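Local coordinates for caspase-1 (PDB 1M72), which cleaves proteins as a cysteine endopeptidase of the caspase family and probably takes part in the proteolytic cascade that executes apoptosis in the insect Spodoptera frugiperda, at the interface of chains A and B. Numbering follows the deposited sequence. Chains: chain A/B, Caspase-1.

Contact 1: the interface of chains A and B. Residues chain A 229, 233, 251-252; chain B 177, 258-260.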
loop_
_atom_site.group_PDB
_atom_site.type_symbol
_atom_site.label_atom_id
_atom_site.label_comp_id
_atom_site.label_asym_id
_atom_site.label_seq_id
_atom_site.Cartn_x
_atom_site.Cartn_y
_atom_site.Cartn_z
ATOM N N CYS A 229 -10.418 -6.668 -0.800
ATOM C CA CYS A 229 -10.873 -5.319 -0.420
ATOM C C CYS A 229 -12.327 -5.111 -0.844
ATOM O O CYS A 229 -13.141 -4.508 -0.089
ATOM C CB CYS A 229 -10.005 -4.184 -1.042
ATOM S SG CYS A 229 -8.338 -4.070 -0.348
ATOM N N ALA A 233 -15.280 -4.431 1.565
ATOM C CA ALA A 233 -16.000 -3.157 1.363
ATOM C C ALA A 233 -17.479 -3.270 1.038
ATOM O O ALA A 233 -18.269 -2.366 1.338
ATOM C CB ALA A 233 -15.340 -2.361 0.276
ATOM N N GLN A 251 -16.034 -0.855 6.278
ATOM C CA GLN A 251 -14.581 -1.072 6.318
ATOM C C GLN A 251 -13.927 -1.438 4.984
ATOM O O GLN A 251 -14.503 -2.201 4.210
ATOM C CB GLN A 251 -14.260 -2.213 7.298
ATOM C CG GLN A 251 -12.766 -2.482 7.578
ATOM C CD GLN A 251 -12.577 -3.676 8.504
ATOM O OE1 GLN A 251 -13.308 -3.821 9.489
ATOM N NE2 GLN A 251 -11.602 -4.538 8.199
ATOM N N VAL A 252 -12.724 -0.905 4.739
ATOM C CA VAL A 252 -11.910 -1.275 3.563
ATOM C C VAL A 252 -10.483 -1.585 4.067
ATOM O O VAL A 252 -9.977 -0.911 4.952
ATOM C CB VAL A 252 -11.766 -0.157 2.501
ATOM C CG1 VAL A 252 -10.972 1.065 3.063
ATOM C CG2 VAL A 252 -11.000 -0.737 1.285
ATOM N N PRO B 177 -17.425 1.900 1.916
ATOM C CA PRO B 177 -16.761 2.680 2.981
ATOM C C PRO B 177 -16.361 4.002 2.365
ATOM O O PRO B 177 -16.004 4.027 1.184
ATOM C CB PRO B 177 -15.526 1.831 3.336
ATOM C CG PRO B 177 -15.862 0.461 2.862
ATOM C CD PRO B 177 -16.646 0.695 1.581
ATOM N N MET B 258 -6.303 1.041 -1.474
ATOM C CA MET B 258 -7.614 0.812 -0.878
ATOM C C MET B 258 -8.573 0.516 -2.057
ATOM O O MET B 258 -9.792 0.521 -1.871
ATOM C CB MET B 258 -8.142 2.049 -0.151
ATOM C CG MET B 258 -7.666 2.215 1.280
ATOM S SD MET B 258 -5.914 2.529 1.470
ATOM C CE MET B 258 -5.661 4.059 0.768
ATOM N N LEU B 259 -8.032 0.285 -3.255
ATOM C CA LEU B 259 -8.858 0.005 -4.440
ATOM C C LEU B 259 -9.709 -1.241 -4.288
ATOM O O LEU B 259 -9.224 -2.311 -3.922
ATOM C CB LEU B 259 -7.988 -0.119 -5.691
ATOM C CG LEU B 259 -7.200 1.154 -6.024
ATOM C CD1 LEU B 259 -6.543 0.945 -7.352
ATOM C CD2 LEU B 259 -8.107 2.455 -6.078
ATOM N N THR B 260 -11.001 -1.097 -4.546
ATOM C CA THR B 260 -11.925 -2.229 -4.424
ATOM C C THR B 260 -12.213 -2.900 -5.800
ATOM O O THR B 260 -12.930 -3.902 -5.896
ATOM C CB THR B 260 -13.238 -1.745 -3.802
ATOM O OG1 THR B 260 -13.795 -0.730 -4.643
ATOM C CG2 THR B 260 -12.994 -1.148 -2.396
#
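The ring of B:Pro177 fits between two segments of chain A, and here the contact is tight, hiding 27 Å² of the proline. Its CG atom rests on the backbone carbonyl of A:Gln251, 3.3 Å from O, while CD meets the methyl CB of A:Ala233 at 3.6 Å. Proline suits this place because its compact ring presents CG and CD together, one to each wall. Alanine suits the helix face, since its short methyl lets the chains come close; the same CB touches the CG2 methyl of B:Thr260 at 3.8 Å. That methyl is turned toward the helix because, at chi1 59°, the hydroxyl OG1 takes the place between backbone N and carbonyl carbon, leaving CG2 anti to the carbonyl carbon.

B:Met258 and B:Leu259 are engaged more lightly, with 8 Å² hidden on each, and largely through backbone oxygens. The branches of A:Val252 divide their work: CG1 meets CG of B:Met258 at 3.9 Å, the two side chains crossing at about a right angle, and CG2 approaches the backbone O of B:Met258 at 3.6 Å. The methionine's thioether end, bent at chi2 and chi3, turns away from the valine. A:Cys229 contributes CB, 3.5 Å from the backbone O of B:Leu259, whose isobutyl group points away.

A:Cys229 and A:Ala233 lie one turn apart on helix 221-235, A:Gln251 and A:Val252 just precede strand 254-257, and B:Pro177 follows strand 173-176.

Contact 2: the interface of chains A and B. Residues chain A 20-21, 174, 176, 261; chain B 230, 234.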
loop_
_atom_site.group_PDB
_atom_site.type_symbol
_atom_site.label_atom_id
_atom_site.label_comp_id
_atom_site.label_asym_id
_atom_site.label_seq_id
_atom_site.Cartn_x
_atom_site.Cartn_y
_atom_site.Cartn_z
ATOM N N ARG A 20 16.898 -11.337 -13.424
ATOM C CA ARG A 20 16.767 -9.905 -13.320
ATOM C C ARG A 20 15.435 -9.287 -13.797
ATOM O O ARG A 20 14.768 -8.543 -13.029
ATOM C CB ARG A 20 17.943 -9.202 -14.022
ATOM C CG ARG A 20 17.868 -7.690 -13.846
ATOM C CD ARG A 20 18.864 -6.917 -14.641
ATOM N NE ARG A 20 18.360 -5.555 -14.783
ATOM C CZ ARG A 20 19.023 -4.481 -14.400
ATOM N NH1 ARG A 20 20.226 -4.611 -13.860
ATOM N NH2 ARG A 20 18.475 -3.282 -14.508
ATOM N N ASN A 21 15.033 -9.605 -15.027
ATOM C CA ASN A 21 13.828 -9.009 -15.563
ATOM C C ASN A 21 12.541 -9.806 -15.563
ATOM O O ASN A 21 11.603 -9.430 -16.233
ATOM C CB ASN A 21 14.130 -8.478 -16.954
ATOM C CG ASN A 21 15.373 -7.562 -16.960
ATOM O OD1 ASN A 21 15.551 -6.698 -16.082
ATOM N ND2 ASN A 21 16.231 -7.749 -17.950
ATOM N N TYR A 174 22.907 -8.884 -10.195
ATOM C CA TYR A 174 22.127 -7.626 -10.107
ATOM C C TYR A 174 21.773 -7.180 -8.681
ATOM O O TYR A 174 21.558 -8.004 -7.782
ATOM C CB TYR A 174 20.874 -7.635 -11.026
ATOM C CG TYR A 174 19.746 -8.543 -10.607
ATOM C CD1 TYR A 174 18.722 -8.081 -9.776
ATOM C CD2 TYR A 174 19.707 -9.880 -11.025
ATOM C CE1 TYR A 174 17.689 -8.943 -9.372
ATOM C CE2 TYR A 174 18.693 -10.731 -10.637
ATOM C CZ TYR A 174 17.687 -10.262 -9.808
ATOM O OH TYR A 174 16.697 -11.125 -9.407
ATOM N N ILE A 176 19.490 -5.126 -5.778
ATOM C CA ILE A 176 18.139 -4.725 -5.363
ATOM C C ILE A 176 18.100 -3.974 -4.032
ATOM O O ILE A 176 18.998 -4.124 -3.200
ATOM C CB ILE A 176 17.196 -5.933 -5.222
ATOM C CG1 ILE A 176 17.555 -6.751 -3.974
ATOM C CG2 ILE A 176 17.284 -6.782 -6.468
ATOM C CD1 ILE A 176 16.530 -7.871 -3.682
ATOM N N ARG A 261 7.745 -7.658 -8.529
ATOM C CA ARG A 261 7.305 -8.648 -9.508
ATOM C C ARG A 261 5.942 -9.147 -9.089
ATOM O O ARG A 261 5.522 -8.956 -7.955
ATOM C CB ARG A 261 8.276 -9.840 -9.582
ATOM C CG ARG A 261 9.769 -9.463 -9.811
ATOM C CD ARG A 261 10.674 -10.707 -9.815
ATOM N NE ARG A 261 12.091 -10.394 -9.675
ATOM C CZ ARG A 261 12.846 -9.772 -10.582
ATOM N NH1 ARG A 261 12.363 -9.379 -11.749
ATOM N NH2 ARG A 261 14.112 -9.508 -10.305
ATOM N N GLN B 230 9.732 -2.244 -9.974
ATOM C CA GLN B 230 10.810 -3.047 -10.511
ATOM C C GLN B 230 11.818 -2.152 -11.198
ATOM O O GLN B 230 13.023 -2.237 -10.975
ATOM C CB GLN B 230 10.252 -4.084 -11.494
ATOM C CG GLN B 230 11.294 -5.074 -11.909
ATOM C CD GLN B 230 10.793 -6.130 -12.878
ATOM O OE1 GLN B 230 9.892 -6.960 -12.558
ATOM N NE2 GLN B 230 11.388 -6.126 -14.079
ATOM N N LEU B 234 15.547 -1.837 -9.824
ATOM C CA LEU B 234 16.654 -2.411 -10.604
ATOM C C LEU B 234 17.506 -1.484 -11.443
ATOM O O LEU B 234 18.728 -1.607 -11.436
ATOM C CB LEU B 234 16.147 -3.516 -11.529
ATOM C CG LEU B 234 15.346 -4.648 -10.896
ATOM C CD1 LEU B 234 14.896 -5.592 -12.008
ATOM C CD2 LEU B 234 16.175 -5.379 -9.871
HETATM O O HOH W 1 13.653 -4.855 -15.318
#
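B:Leu234 inserts its branched end among A:Arg20, A:Tyr174 and A:Ile176. CD2 meets the tyrosine ring at CD1, 3.7 Å away, and the CG2 methyl of A:Ile176 at 3.8 Å; the isoleucine runs parallel to the leucine. The CD1 side is looser, resting 4.1 Å from the CG methylene of A:Arg20, whose extended chain runs antiparallel to it. Leucine's forked end suits a place with neighbours on both sides.

One turn earlier on the helix, B:Gln230 reaches out with an extended chain, CG anti to its backbone N (chi1 -171°). Its NE2 lies 2.9 Å from a water that is also 2.8 Å from OD1 of A:Asn21, a bridge between the chains. A:Arg261 crosses this glutamine at about a right angle, guanidinium and amide planes 53° apart, in contact rather than hydrogen-bonded.

The same arginine also positions its neighbours: NH1 and NH2 both donate to the backbone O of A:Arg20, at 2.9 Å and 3.0 Å, from one face of the carbonyl and well above its plane. The acceptor lies nearly in the guanidinium plane, so the end-on fork restrains that group's rotation. A:Arg20 NE in turn donates to A:Asn21 OD1 at 3.3 Å, which may help steady the amide beside the water.

The site helps join the two halves of the caspase assembly by seating one protomer's helix against the other's N-terminal segment, strand 174-176 and the arginine that follows strand 254-257.

Contact 3: the interface of chains A and B. Residues chain A 156, 158-159, 250; chain B 176-179.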
loop_
_atom_site.group_PDB
_atom_site.type_symbol
_atom_site.label_atom_id
_atom_site.label_comp_id
_atom_site.label_asym_id
_atom_site.label_seq_id
_atom_site.Cartn_x
_atom_site.Cartn_y
_atom_site.Cartn_z
ATOM N N ASP A 156 -16.061 4.507 9.956
ATOM C CA ASP A 156 -16.415 4.788 8.568
ATOM C C ASP A 156 -17.912 4.478 8.476
ATOM O O ASP A 156 -18.320 3.294 8.464
ATOM C CB ASP A 156 -15.624 3.868 7.639
ATOM C CG ASP A 156 -15.811 4.211 6.162
ATOM O OD1 ASP A 156 -16.936 4.619 5.775
ATOM O OD2 ASP A 156 -14.819 4.056 5.388
ATOM N N GLY A 158 -19.702 4.925 6.068
ATOM C CA GLY A 158 -19.977 4.537 4.694
ATOM C C GLY A 158 -20.906 5.471 3.957
ATOM O O GLY A 158 -21.378 6.445 4.526
ATOM N N ILE A 159 -21.123 5.198 2.670
ATOM C CA ILE A 159 -22.064 5.960 1.850
ATOM C C ILE A 159 -22.856 4.977 0.955
ATOM O O ILE A 159 -22.347 3.914 0.595
ATOM C CB ILE A 159 -21.353 6.997 0.974
ATOM C CG1 ILE A 159 -22.394 7.886 0.277
ATOM C CG2 ILE A 159 -20.492 6.286 -0.059
ATOM C CD1 ILE A 159 -21.825 9.168 -0.350
ATOM N N LYS A 250 -18.864 0.653 8.092
ATOM C CA LYS A 250 -18.176 0.043 6.964
ATOM C C LYS A 250 -16.671 -0.050 7.136
ATOM O O LYS A 250 -16.096 0.612 8.004
ATOM C CB LYS A 250 -18.501 0.864 5.718
ATOM C CG LYS A 250 -20.001 1.002 5.455
ATOM C CD LYS A 250 -20.618 -0.348 5.052
ATOM C CE LYS A 250 -20.103 -0.713 3.656
ATOM N NZ LYS A 250 -20.432 -2.093 3.305
ATOM N N ILE B 176 -20.729 1.496 0.368
ATOM C CA ILE B 176 -19.271 1.340 0.397
ATOM C C ILE B 176 -18.670 2.199 1.500
ATOM O O ILE B 176 -19.317 3.125 1.989
ATOM C CB ILE B 176 -18.640 1.761 -0.953
ATOM C CG1 ILE B 176 -18.886 3.270 -1.195
ATOM C CG2 ILE B 176 -19.240 0.893 -2.076
ATOM C CD1 ILE B 176 -17.945 3.961 -2.254
ATOM N N PRO B 177 -17.425 1.900 1.916
ATOM C CA PRO B 177 -16.761 2.680 2.981
ATOM C C PRO B 177 -16.361 4.002 2.365
ATOM O O PRO B 177 -16.004 4.027 1.184
ATOM C CB PRO B 177 -15.526 1.831 3.336
ATOM C CG PRO B 177 -15.862 0.461 2.862
ATOM C CD PRO B 177 -16.646 0.695 1.581
ATOM N N VAL B 178 -16.407 5.086 3.131
ATOM C CA VAL B 178 -16.024 6.370 2.560
ATOM C C VAL B 178 -14.526 6.475 2.308
ATOM O O VAL B 178 -14.080 7.401 1.620
ATOM C CB VAL B 178 -16.545 7.572 3.434
ATOM C CG1 VAL B 178 -18.036 7.311 3.765
ATOM C CG2 VAL B 178 -15.708 7.783 4.747
ATOM N N HIS B 179 -13.750 5.525 2.850
ATOM C CA HIS B 179 -12.296 5.504 2.637
ATOM C C HIS B 179 -11.846 4.550 1.552
ATOM O O HIS B 179 -10.627 4.383 1.341
ATOM C CB HIS B 179 -11.570 5.106 3.890
ATOM C CG HIS B 179 -11.527 6.182 4.901
ATOM N ND1 HIS B 179 -10.562 7.174 4.881
ATOM C CD2 HIS B 179 -12.391 6.494 5.903
ATOM C CE1 HIS B 179 -10.844 8.056 5.833
ATOM N NE2 HIS B 179 -11.947 7.669 6.465
#
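OD1 of A:Asp156 is gripped by two backbone N-H groups, one from each chain. The amide of B:Val178 donates to it at 2.7 Å in a nearly straight bond (167° at H) that uses the syn lone pair, while the amide of A:Gly158, two residues further along the same chain, makes a more bent bond at 2.8 Å nearly along the C-O axis. OD2 accepts from B:His179 N at 3.1 Å, on the syn side but 24° out of the carboxylate plane. Aspartate suits the place because both oxygens can receive successive amides of one turn; its CG stands anti to the backbone N (chi1 -173°), which carries the carboxylate toward chain B. OD2 also meets the CD2 edge of the B:His179 imidazole, in its plane; NE2 is not in contact, so any charge effect would act over distance.

B:Val178 packs CG1 over the bare CA of A:Gly158 at 3.5 Å. Glycine suits its backbone, whose positive phi and extended psi other residues adopt far less easily. CB of A:Lys250 packs on CA of B:Pro177 at 3.7 Å.

Beside this turn A:Ile159 N donates to B:Ile176 O at 2.8 Å, and B:Ile176 N to A:Ile159 O at 2.9 Å. The isoleucine side chains run parallel, flank to flank; beta-branched residues suit such extended backbones.

Thus A:Ile159, beginning strand 159-162, forms an antiparallel bridge with B:Ile176, which ends strand 173-176, and the aspartate caps the turn that follows.

Contacts 1 and 3 are neighbours, the centres of their C-alpha atoms about 8 Å apart, and share B:Pro177, which links the helix-facing patch to the strand bridge. Measured between the same centres, contact 2 lies about 30 Å from contact 1 and 37 Å from contact 3. It nevertheless uses the same helix, 221-235, now from chain B, so each protomer's copy meets the partner chain. The interface is two-fold symmetric, in keeping with the antiparallel pairing of heterodimers in the caspase. The centres of contacts 1 and 3 lie about 15 Å and 16 Å from A:Cys150, not touching the active site, and these distances alone show no coupling.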